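Local coordinates for protein transmembrane oligosaccharyl transferase (PDB 3WAJ) that belongs to the STT3/AglB family of membrane-embedded oligosaccharyl transferases, in the GT-C clan, and holds a zinc ion, at residues P48-R53 against T80-F85; H64-D69 against L525-T530; F71-Y76 against Q532-P537. All coordinates share one frame; numbering follows the deposited sequence.

In the fold
Along the chain, 48-53, 64-69, 71-76 and 80-85 follow one another within some forty residues, whereas 525-530 and 532-537 come about 450 residues later. Contact 1 joins helix 47-60 to the start of helix 84-96, while contacts 2 and 3 tie the connection between those helices, including strand 68-69 of a two-stranded antiparallel sheet, to a loop of the AglB core region. Centres of contacts 1 and 2 lie about 12 Å apart, those of 2 and 3 about 13 Å, and those of 1 and 3 about 18 Å. All three touch one another; contacts 2 and 3 join the STT3 N-terminal region to the AglB core, and contact 1 backs them from within the former, near the zinc site.

Contact 1: P48-R53 against T80-F85; sequences PWYYYR and THFGPF. With SO4 (sulfate ion), chain C.
Phe82 slots its ring between two consecutive tyrosines of helix 47-60, with Tyr51 on one face and Tyr50 on the other. This buried aromatic cluster joins that helix to the turn leading into helix 84-96. Tyr51 forms an offset stack with Phe82: the planes are 20° apart and the ring centroids 4.3 Å apart. The overlap is uneven, because Phe82 CD2 sits over the rim of the Tyr51 ring, only 3.2 Å from its CE2. Tyr50 meets Phe82 differently, in an offset T-shaped pair with planes at 81°. Its CG is anti to the backbone N (chi1 -165°), which starts the ring toward the 80-85 turn, and its edge atom CD2 reaches to 3.7 Å from Phe82 CD2. Thr80 CG2 packs at 3.6 Å against Tyr50 OH, the two side chains crossing at about a right angle. At the other end of the cluster Tyr51 OH lies 3.6 Å from Gly83 N, the N-cap residue of helix 84-96.

Phenylalanine suits the middle position, since an apolar ring can meet an aromatic ring on each side, and tyrosine suits the flanks, where a hydroxyl can leave the cluster to find a polar partner. The cluster lies beside the metal site: zinc, held by Asp47, Asp161 and His163, is about 6 Å from the side chain of Phe82. Next to Phe82, His81 NE2 donates a nearly straight 3.1 Å hydrogen bond to sulfate O1, which lies in the imidazole plane. The sulfate, probably from the crystallisation liquor, also bonds His162 NE2 and Arg426 NH1. With no hydrogen bond between the two segments, their direct cohesion is aromatic and apolar; Tyr50 OH ties the cluster to Asp69, and Tyr51 OH ties it to His162 ND1, between two zinc ligands in sequence.

Contact 2: H64-D69 against L525-T530; sequences HRIWFD and LQLYPT
Ile66 and Tyr528 lie side by side, pointing the same way, where the approach to strand 68-69 of the small two-stranded sheet meets a loop containing an inverse gamma turn centred on Leu527. This is the tight part. Ile66 CG2 touches Tyr528 CD2 at 3.5 Å, and Ile66 CD1 lies in the ring plane at its edge. Branched isoleucine suits the spot by offering two methyls to one tyrosine. Phe68 O adds a contact of 3.4 Å to Tyr528 CD2, while the phenol oxygen leaves the packing to bond Tyr523 O and Arg53 NH2. Within 64-69, Arg65 pins the backbone, gripping Ile66 O side-on with NE (2.8 Å) and NH2, and Trp67 CZ3 lies over the centre of its guanidinium.

Toward solvent the fit is looser. In Leu527, chi1 of -174° sets CG anti to the backbone N, and from there the two methyls reach 64-69: CD2 rests on His64 CB at 3.8 Å and CD1 against the Arg65 backbone, at the exposed margin. At Thr530 a water joins the two segments: it accepts from Trp67 N at 3.0 Å, donates to Tyr528 O at 2.7 Å, and bonds Thr530 OG1 at 2.7 Å.

Contact 3: F71-Y76 against Q532-P537; sequences FTYYPY and QSNKEP
The two backbones come nearest at Tyr76 and Pro537, whose CA atoms are 4.6 Å apart, and Pro537 CA makes a CA-H...O contact of 3.3 Å with Pro75 O. One partner is the loop between antiparallel strands 68-69 and 78-79, a hairpin connection. It turns through a cis peptide before Pro75, whose CB lies over the centre of the Tyr74 ring, and is braced by the hydrogen bond from Tyr76 N to Tyr73 O. The other partner is an irregular loop with an ST turn, in which Ser533 OG accepts from Lys535 N.

Tyr76 has the most surface covered here. Its CG is anti to the carbonyl carbon (chi1 -57°), and from there the ring runs beside the backbone of 534-537: CB is 3.6 Å from Asn534 O, CE1 is 3.6 Å from Lys535 O, and the carbonyl carbon of Glu536 meets the ring edge. A broad flat ring suits such a succession of peptide groups. Pro537 CD packs on Tyr76 CE1, and Pro537 CB lies beside Pro75 CG. Asn534 ND2 comes to the edge of the Tyr73 ring, 4.1 Å from CE2, the side chains crossing at about a right angle with planes 78° apart; ND2 also donates to Gly77 O.

Water completes this surface contact. One molecule links Tyr73 OH to Asn534 O; another donates to Tyr76 O at 2.9 Å and to Glu536 O at 2.8 Å.

Contact 1: P48-R53 against T80-F85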
loop_
_atom_site.group_PDB
_atom_site.type_symbol
_atom_site.label_atom_id
_atom_site.label_comp_id
_atom_site.label_asym_id
_atom_site.label_seq_id
_atom_site.Cartn_x
_atom_site.Cartn_y
_atom_site.Cartn_z
ATOM N N PRO A 48 -5.452 -5.039 -2.017
ATOM C CA PRO A 48 -6.401 -6.083 -2.435
ATOM C C PRO A 48 -7.280 -6.579 -1.286
ATOM O O PRO A 48 -8.411 -6.988 -1.536
ATOM C CB PRO A 48 -5.490 -7.206 -2.947
ATOM C CG PRO A 48 -4.237 -6.483 -3.404
ATOM C CD PRO A 48 -4.062 -5.377 -2.385
ATOM N N TRP A 49 -6.786 -6.552 -0.054
ATOM C CA TRP A 49 -7.648 -6.926 1.065
ATOM C C TRP A 49 -8.809 -5.949 1.264
ATOM O O TRP A 49 -9.890 -6.339 1.713
ATOM C CB TRP A 49 -6.835 -7.104 2.347
ATOM C CG TRP A 49 -5.901 -8.273 2.209
ATOM C CD1 TRP A 49 -4.663 -8.265 1.630
ATOM C CD2 TRP A 49 -6.155 -9.641 2.600
ATOM N NE1 TRP A 49 -4.124 -9.536 1.653
ATOM C CE2 TRP A 49 -5.019 -10.397 2.240
ATOM C CE3 TRP A 49 -7.229 -10.289 3.208
ATOM C CZ2 TRP A 49 -4.918 -11.777 2.489
ATOM C CZ3 TRP A 49 -7.128 -11.670 3.462
ATOM C CH2 TRP A 49 -5.979 -12.393 3.101
ATOM N N TYR A 50 -8.592 -4.683 0.927
ATOM C CA TYR A 50 -9.647 -3.695 1.088
ATOM C C TYR A 50 -10.679 -3.786 -0.042
ATOM O O TYR A 50 -11.878 -3.616 0.202
ATOM C CB TYR A 50 -9.079 -2.270 1.209
ATOM C CG TYR A 50 -10.119 -1.323 1.728
ATOM C CD1 TYR A 50 -10.500 -1.361 3.069
ATOM C CD2 TYR A 50 -10.759 -0.420 0.883
ATOM C CE1 TYR A 50 -11.472 -0.506 3.581
ATOM C CE2 TYR A 50 -11.741 0.461 1.384
ATOM C CZ TYR A 50 -12.089 0.402 2.737
ATOM O OH TYR A 50 -13.053 1.236 3.249
ATOM N N TYR A 51 -10.226 -4.047 -1.274
ATOM C CA TYR A 51 -11.177 -4.389 -2.339
ATOM C C TYR A 51 -12.080 -5.529 -1.884
ATOM O O TYR A 51 -13.297 -5.454 -1.993
ATOM C CB TYR A 51 -10.489 -4.714 -3.671
ATOM C CG TYR A 51 -10.375 -3.462 -4.488
ATOM C CD1 TYR A 51 -11.514 -2.829 -4.971
ATOM C CD2 TYR A 51 -9.141 -2.862 -4.712
ATOM C CE1 TYR A 51 -11.425 -1.637 -5.665
ATOM C CE2 TYR A 51 -9.039 -1.681 -5.420
ATOM C CZ TYR A 51 -10.176 -1.070 -5.883
ATOM O OH TYR A 51 -10.061 0.101 -6.585
ATOM N N TYR A 52 -11.451 -6.560 -1.341
ATOM C CA TYR A 52 -12.132 -7.720 -0.806
ATOM C C TYR A 52 -13.205 -7.292 0.193
ATOM O O TYR A 52 -14.358 -7.724 0.094
ATOM C CB TYR A 52 -11.076 -8.626 -0.174
ATOM C CG TYR A 52 -11.549 -9.777 0.674
ATOM C CD1 TYR A 52 -11.045 -9.946 1.969
ATOM C CD2 TYR A 52 -12.457 -10.718 0.192
ATOM C CE1 TYR A 52 -11.424 -11.008 2.767
ATOM C CE2 TYR A 52 -12.859 -11.801 1.003
ATOM C CZ TYR A 52 -12.324 -11.930 2.284
ATOM O OH TYR A 52 -12.687 -12.973 3.099
ATOM N N ARG A 53 -12.824 -6.431 1.136
ATOM C CA ARG A 53 -13.753 -5.904 2.130
ATOM C C ARG A 53 -14.939 -5.222 1.429
ATOM O O ARG A 53 -16.099 -5.441 1.794
ATOM C CB ARG A 53 -13.020 -4.938 3.084
ATOM C CG ARG A 53 -13.888 -4.228 4.144
ATOM C CD ARG A 53 -14.702 -3.017 3.575
ATOM N NE ARG A 53 -15.444 -2.356 4.647
ATOM C CZ ARG A 53 -16.538 -2.862 5.211
ATOM N NH1 ARG A 53 -17.038 -4.009 4.773
ATOM N NH2 ARG A 53 -17.137 -2.214 6.197
ATOM N N THR A 80 -14.264 6.238 0.877
ATOM C CA THR A 80 -13.614 5.219 0.070
ATOM C C THR A 80 -13.295 5.774 -1.305
ATOM O O THR A 80 -14.207 6.003 -2.111
ATOM C CB THR A 80 -14.531 3.977 -0.090
ATOM O OG1 THR A 80 -15.709 4.342 -0.819
ATOM C CG2 THR A 80 -14.976 3.474 1.253
ATOM N N HIS A 81 -12.017 5.990 -1.601
ATOM C CA HIS A 81 -11.686 6.419 -2.961
ATOM C C HIS A 81 -11.634 5.268 -3.961
ATOM O O HIS A 81 -11.613 5.514 -5.169
ATOM C CB HIS A 81 -10.400 7.236 -3.021
ATOM C CG HIS A 81 -9.162 6.429 -2.796
ATOM N ND1 HIS A 81 -8.691 6.132 -1.536
ATOM C CD2 HIS A 81 -8.301 5.852 -3.668
ATOM C CE1 HIS A 81 -7.598 5.400 -1.640
ATOM N NE2 HIS A 81 -7.334 5.217 -2.924
ATOM N N PHE A 82 -11.620 4.025 -3.485
ATOM C CA PHE A 82 -11.552 2.878 -4.406
ATOM C C PHE A 82 -12.751 2.868 -5.330
ATOM O O PHE A 82 -13.894 2.931 -4.875
ATOM C CB PHE A 82 -11.485 1.550 -3.646
ATOM C CG PHE A 82 -10.117 1.206 -3.144
ATOM C CD1 PHE A 82 -9.103 2.172 -3.104
ATOM C CD2 PHE A 82 -9.826 -0.088 -2.732
ATOM C CE1 PHE A 82 -7.819 1.849 -2.626
ATOM C CE2 PHE A 82 -8.546 -0.426 -2.261
ATOM C CZ PHE A 82 -7.542 0.545 -2.208
ATOM N N GLY A 83 -12.485 2.792 -6.627
ATOM C CA GLY A 83 -13.510 3.016 -7.630
ATOM C C GLY A 83 -14.538 1.914 -7.806
ATOM O O GLY A 83 -14.293 0.752 -7.462
ATOM N N PRO A 84 -15.704 2.279 -8.367
ATOM C CA PRO A 84 -16.751 1.286 -8.613
ATOM C C PRO A 84 -16.393 0.258 -9.678
ATOM O O PRO A 84 -16.948 -0.838 -9.602
ATOM C CB PRO A 84 -17.956 2.132 -9.059
ATOM C CG PRO A 84 -17.383 3.478 -9.468
ATOM C CD PRO A 84 -16.169 3.661 -8.608
ATOM N N PHE A 85 -15.510 0.557 -10.629
ATOM C CA PHE A 85 -15.224 -0.453 -11.652
ATOM C C PHE A 85 -14.837 -1.810 -11.059
ATOM O O PHE A 85 -15.455 -2.843 -11.354
ATOM C CB PHE A 85 -14.150 -0.028 -12.659
ATOM C CG PHE A 85 -13.738 -1.161 -13.569
ATOM C CD1 PHE A 85 -12.543 -1.832 -13.369
ATOM C CD2 PHE A 85 -14.590 -1.603 -14.581
ATOM C CE1 PHE A 85 -12.181 -2.912 -14.177
ATOM C CE2 PHE A 85 -14.233 -2.679 -15.409
ATOM C CZ PHE A 85 -13.025 -3.336 -15.206
HETATM S S SO4 C . -4.281 4.811 -5.084
HETATM O O1 SO4 C . -4.912 3.816 -4.207
HETATM O O2 SO4 C . -4.673 6.144 -4.616
HETATM O O3 SO4 C . -2.829 4.648 -5.007
HETATM O O4 SO4 C . -4.694 4.663 -6.485
HETATM O O HOH W 1 -11.802 0.520 -9.466
#

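Contact 2: H64-D69 against L525-T530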
loop_
_atom_site.group_PDB
_atom_site.type_symbol
_atom_site.label_atom_id
_atom_site.label_comp_id
_atom_site.label_asym_id
_atom_site.label_seq_id
_atom_site.Cartn_x
_atom_site.Cartn_y
_atom_site.Cartn_z
ATOM N N HIS A 64 -25.956 -1.983 -4.513
ATOM C CA HIS A 64 -25.463 -0.756 -3.901
ATOM C C HIS A 64 -24.078 -0.977 -3.301
ATOM O O HIS A 64 -23.712 -2.108 -2.990
ATOM C CB HIS A 64 -26.443 -0.242 -2.850
ATOM C CG HIS A 64 -27.843 -0.089 -3.361
ATOM N ND1 HIS A 64 -28.287 1.061 -3.979
ATOM C CD2 HIS A 64 -28.894 -0.943 -3.347
ATOM C CE1 HIS A 64 -29.555 0.907 -4.322
ATOM N NE2 HIS A 64 -29.945 -0.298 -3.949
ATOM N N ARG A 65 -23.304 0.096 -3.161
ATOM C CA ARG A 65 -22.013 0.006 -2.488
ATOM C C ARG A 65 -21.869 1.185 -1.557
ATOM O O ARG A 65 -22.561 2.187 -1.717
ATOM C CB ARG A 65 -20.845 -0.053 -3.490
ATOM C CG ARG A 65 -20.748 1.132 -4.439
ATOM C CD ARG A 65 -19.317 1.342 -4.908
ATOM N NE ARG A 65 -18.452 1.882 -3.850
ATOM C CZ ARG A 65 -17.155 2.148 -3.986
ATOM N NH1 ARG A 65 -16.554 1.915 -5.144
ATOM N NH2 ARG A 65 -16.458 2.640 -2.959
ATOM N N ILE A 66 -20.993 1.050 -0.561
ATOM C CA ILE A 66 -20.701 2.150 0.358
ATOM C C ILE A 66 -19.704 3.136 -0.275
ATOM O O ILE A 66 -18.973 2.792 -1.214
ATOM C CB ILE A 66 -20.114 1.612 1.668
ATOM C CG1 ILE A 66 -18.751 0.959 1.402
ATOM C CG2 ILE A 66 -21.078 0.623 2.311
ATOM C CD1 ILE A 66 -17.980 0.589 2.659
ATOM N N TRP A 67 -19.668 4.355 0.256
ATOM C CA TRP A 67 -18.709 5.376 -0.174
ATOM C C TRP A 67 -18.057 5.947 1.057
ATOM O O TRP A 67 -17.298 6.923 1.001
ATOM C CB TRP A 67 -19.433 6.486 -0.955
ATOM C CG TRP A 67 -20.038 5.930 -2.188
ATOM C CD1 TRP A 67 -21.315 5.465 -2.345
ATOM C CD2 TRP A 67 -19.369 5.701 -3.435
ATOM N NE1 TRP A 67 -21.487 4.988 -3.623
ATOM C CE2 TRP A 67 -20.310 5.124 -4.313
ATOM C CE3 TRP A 67 -18.069 5.941 -3.896
ATOM C CZ2 TRP A 67 -19.988 4.782 -5.631
ATOM C CZ3 TRP A 67 -17.750 5.610 -5.194
ATOM C CH2 TRP A 67 -18.707 5.036 -6.053
ATOM N N PHE A 68 -18.369 5.318 2.183
ATOM C CA PHE A 68 -17.754 5.652 3.459
ATOM C C PHE A 68 -17.735 4.412 4.364
ATOM O O PHE A 68 -18.646 3.576 4.316
ATOM C CB PHE A 68 -18.503 6.824 4.104
ATOM C CG PHE A 68 -17.931 7.260 5.419
ATOM C CD1 PHE A 68 -16.878 8.163 5.464
ATOM C CD2 PHE A 68 -18.443 6.759 6.614
ATOM C CE1 PHE A 68 -16.342 8.578 6.681
ATOM C CE2 PHE A 68 -17.914 7.161 7.840
ATOM C CZ PHE A 68 -16.859 8.076 7.874
ATOM N N ASP A 69 -16.682 4.285 5.170
ATOM C CA ASP A 69 -16.418 3.037 5.876
ATOM C C ASP A 69 -16.006 3.347 7.296
ATOM O O ASP A 69 -14.846 3.628 7.562
ATOM C CB ASP A 69 -15.317 2.247 5.146
ATOM C CG ASP A 69 -14.996 0.882 5.808
ATOM O OD1 ASP A 69 -15.704 0.460 6.746
ATOM O OD2 ASP A 69 -14.038 0.217 5.366
ATOM N N LEU A 525 -21.212 -5.856 7.028
ATOM C CA LEU A 525 -21.961 -6.023 5.781
ATOM C C LEU A 525 -23.015 -4.946 5.525
ATOM O O LEU A 525 -23.713 -4.986 4.517
ATOM C CB LEU A 525 -22.570 -7.415 5.713
ATOM C CG LEU A 525 -21.509 -8.509 5.852
ATOM C CD1 LEU A 525 -22.157 -9.864 6.021
ATOM C CD2 LEU A 525 -20.589 -8.515 4.622
ATOM N N GLN A 526 -23.112 -3.967 6.421
ATOM C CA GLN A 526 -24.133 -2.928 6.294
ATOM C C GLN A 526 -23.773 -1.827 5.311
ATOM O O GLN A 526 -22.599 -1.432 5.166
ATOM C CB GLN A 526 -24.425 -2.271 7.646
ATOM C CG GLN A 526 -25.066 -3.185 8.642
ATOM C CD GLN A 526 -26.382 -3.718 8.144
ATOM O OE1 GLN A 526 -26.543 -4.924 7.968
ATOM N NE2 GLN A 526 -27.336 -2.823 7.913
ATOM N N LEU A 527 -24.814 -1.295 4.686
ATOM C CA LEU A 527 -24.667 -0.228 3.728
ATOM C C LEU A 527 -24.620 1.097 4.464
ATOM O O LEU A 527 -25.629 1.781 4.581
ATOM C CB LEU A 527 -25.843 -0.256 2.750
ATOM C CG LEU A 527 -25.725 0.734 1.598
ATOM C CD1 LEU A 527 -24.515 0.372 0.732
ATOM C CD2 LEU A 527 -27.007 0.741 0.787
ATOM N N TYR A 528 -23.448 1.459 4.967
ATOM C CA TYR A 528 -23.303 2.710 5.703
ATOM C C TYR A 528 -23.680 3.882 4.813
ATOM O O TYR A 528 -23.424 3.866 3.611
ATOM C CB TYR A 528 -21.866 2.885 6.214
ATOM C CG TYR A 528 -21.224 1.579 6.583
ATOM C CD1 TYR A 528 -21.543 0.942 7.770
ATOM C CD2 TYR A 528 -20.303 0.973 5.736
ATOM C CE1 TYR A 528 -20.965 -0.266 8.104
ATOM C CE2 TYR A 528 -19.715 -0.226 6.060
ATOM C CZ TYR A 528 -20.051 -0.846 7.247
ATOM O OH TYR A 528 -19.475 -2.047 7.580
ATOM N N PRO A 529 -24.308 4.904 5.407
ATOM C CA PRO A 529 -24.655 6.142 4.698
ATOM C C PRO A 529 -23.437 7.055 4.609
ATOM O O PRO A 529 -22.603 7.056 5.513
ATOM C CB PRO A 529 -25.720 6.770 5.608
ATOM C CG PRO A 529 -25.346 6.318 6.961
ATOM C CD PRO A 529 -24.785 4.915 6.802
ATOM N N THR A 530 -23.329 7.823 3.535
ATOM C CA THR A 530 -22.209 8.751 3.380
ATOM C C THR A 530 -22.455 10.039 4.157
ATOM O O THR A 530 -23.441 10.732 3.916
ATOM C CB THR A 530 -21.952 9.083 1.906
ATOM O OG1 THR A 530 -21.777 7.862 1.172
ATOM C CG2 THR A 530 -20.705 9.960 1.772
HETATM O O HOH W 2 -21.847 5.343 2.011
#

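Contact 3: F71-Y76 against Q532-P537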
loop_
_atom_site.group_PDB
_atom_site.type_symbol
_atom_site.label_atom_id
_atom_site.label_comp_id
_atom_site.label_asym_id
_atom_site.label_seq_id
_atom_site.Cartn_x
_atom_site.Cartn_y
_atom_site.Cartn_z
ATOM N N PHE A 71 -15.717 1.392 9.582
ATOM C CA PHE A 71 -15.049 0.212 10.126
ATOM C C PHE A 71 -13.530 0.407 10.109
ATOM O O PHE A 71 -12.787 -0.324 10.772
ATOM C CB PHE A 71 -15.410 -1.009 9.304
ATOM C CG PHE A 71 -15.705 -2.247 10.117
ATOM C CD1 PHE A 71 -14.674 -2.983 10.690
ATOM C CD2 PHE A 71 -17.015 -2.714 10.245
ATOM C CE1 PHE A 71 -14.935 -4.122 11.401
ATOM C CE2 PHE A 71 -17.282 -3.867 10.958
ATOM C CZ PHE A 71 -16.235 -4.572 11.543
ATOM N N THR A 72 -13.069 1.396 9.348
ATOM C CA THR A 72 -11.650 1.732 9.319
ATOM C C THR A 72 -11.379 3.152 9.826
ATOM O O THR A 72 -12.312 3.924 10.056
ATOM C CB THR A 72 -11.069 1.528 7.926
ATOM O OG1 THR A 72 -9.642 1.505 8.014
ATOM C CG2 THR A 72 -11.537 2.617 6.969
ATOM N N TYR A 73 -10.104 3.489 10.017
ATOM C CA TYR A 73 -9.745 4.793 10.589
ATOM C C TYR A 73 -10.576 5.082 11.858
ATOM O O TYR A 73 -11.169 6.158 12.028
ATOM C CB TYR A 73 -9.874 5.904 9.517
ATOM C CG TYR A 73 -9.472 7.300 9.968
ATOM C CD1 TYR A 73 -8.557 7.494 11.005
ATOM C CD2 TYR A 73 -10.025 8.423 9.367
ATOM C CE1 TYR A 73 -8.209 8.765 11.424
ATOM C CE2 TYR A 73 -9.695 9.709 9.787
ATOM C CZ TYR A 73 -8.785 9.875 10.812
ATOM O OH TYR A 73 -8.453 11.144 11.224
ATOM N N TYR A 74 -10.601 4.114 12.762
ATOM C CA TYR A 74 -11.383 4.234 13.985
ATOM C C TYR A 74 -10.844 5.333 14.908
ATOM O O TYR A 74 -9.634 5.462 15.098
ATOM C CB TYR A 74 -11.388 2.886 14.705
ATOM C CG TYR A 74 -12.295 2.829 15.909
ATOM C CD1 TYR A 74 -13.655 2.559 15.778
ATOM C CD2 TYR A 74 -11.785 3.006 17.184
ATOM C CE1 TYR A 74 -14.485 2.485 16.899
ATOM C CE2 TYR A 74 -12.600 2.944 18.302
ATOM C CZ TYR A 74 -13.951 2.683 18.157
ATOM O OH TYR A 74 -14.759 2.605 19.288
ATOM N N PRO A 75 -11.747 6.112 15.518
ATOM C CA PRO A 75 -13.201 5.994 15.398
ATOM C C PRO A 75 -13.809 7.066 14.513
ATOM O O PRO A 75 -14.867 7.600 14.874
ATOM C CB PRO A 75 -13.660 6.268 16.827
ATOM C CG PRO A 75 -12.699 7.423 17.236
ATOM C CD PRO A 75 -11.359 7.097 16.546
ATOM N N TYR A 76 -13.169 7.396 13.397
ATOM C CA TYR A 76 -13.711 8.442 12.520
ATOM C C TYR A 76 -14.364 7.879 11.264
ATOM O O TYR A 76 -15.392 8.375 10.808
ATOM C CB TYR A 76 -12.610 9.442 12.125
ATOM C CG TYR A 76 -11.931 10.079 13.313
ATOM C CD1 TYR A 76 -12.471 11.211 13.926
ATOM C CD2 TYR A 76 -10.747 9.557 13.828
ATOM C CE1 TYR A 76 -11.846 11.802 15.024
ATOM C CE2 TYR A 76 -10.119 10.145 14.939
ATOM C CZ TYR A 76 -10.681 11.265 15.514
ATOM O OH TYR A 76 -10.078 11.851 16.588
ATOM N N GLN A 532 -21.400 13.935 5.864
ATOM C CA GLN A 532 -20.888 15.202 5.352
ATOM C C GLN A 532 -19.465 15.470 5.801
ATOM O O GLN A 532 -18.704 16.172 5.122
ATOM C CB GLN A 532 -21.799 16.352 5.775
ATOM C CG GLN A 532 -23.141 16.359 5.052
ATOM C CD GLN A 532 -22.986 16.206 3.542
ATOM O OE1 GLN A 532 -22.548 17.135 2.849
ATOM N NE2 GLN A 532 -23.328 15.021 3.027
ATOM N N SER A 533 -19.104 14.899 6.946
ATOM C CA SER A 533 -17.771 15.097 7.503
ATOM C C SER A 533 -17.306 13.854 8.265
ATOM O O SER A 533 -18.117 12.993 8.620
ATOM C CB SER A 533 -17.757 16.329 8.413
ATOM O OG SER A 533 -16.454 16.574 8.912
ATOM N N ASN A 534 -15.998 13.756 8.489
ATOM C CA ASN A 534 -15.426 12.720 9.350
ATOM C C ASN A 534 -14.409 13.333 10.316
ATOM O O ASN A 534 -13.478 12.668 10.780
ATOM C CB ASN A 534 -14.835 11.560 8.521
ATOM C CG ASN A 534 -13.535 11.925 7.798
ATOM O OD1 ASN A 534 -13.193 13.099 7.627
ATOM N ND2 ASN A 534 -12.805 10.901 7.368
ATOM N N LYS A 535 -14.597 14.615 10.610
ATOM C CA LYS A 535 -13.682 15.328 11.495
ATOM C C LYS A 535 -13.888 14.937 12.947
ATOM O O LYS A 535 -12.961 15.006 13.744
ATOM C CB LYS A 535 -13.846 16.838 11.339
ATOM C CG LYS A 535 -13.522 17.348 9.954
ATOM C CD LYS A 535 -12.070 17.079 9.591
ATOM C CE LYS A 535 -11.817 17.387 8.123
ATOM N NZ LYS A 535 -10.360 17.469 7.814
ATOM N N GLU A 536 -15.110 14.532 13.282
ATOM C CA GLU A 536 -15.461 14.130 14.648
ATOM C C GLU A 536 -15.744 12.606 14.713
ATOM O O GLU A 536 -16.125 12.002 13.698
ATOM C CB GLU A 536 -16.650 14.972 15.149
ATOM C CG GLU A 536 -16.330 16.446 15.532
ATOM C CD GLU A 536 -17.577 17.353 15.635
ATOM O OE1 GLU A 536 -18.487 17.235 14.784
ATOM O OE2 GLU A 536 -17.648 18.194 16.564
ATOM N N PRO A 537 -15.536 11.979 15.892
ATOM C CA PRO A 537 -15.770 10.530 16.016
ATOM C C PRO A 537 -17.134 10.109 15.446
ATOM O O PRO A 537 -18.121 10.780 15.673
ATOM C CB PRO A 537 -15.733 10.302 17.530
ATOM C CG PRO A 537 -14.831 11.412 18.056
ATOM C CD PRO A 537 -15.139 12.600 17.175
HETATM O O HOH W 3 -10.698 13.003 10.907
HETATM O O HOH W 4 -17.048 10.719 11.444
#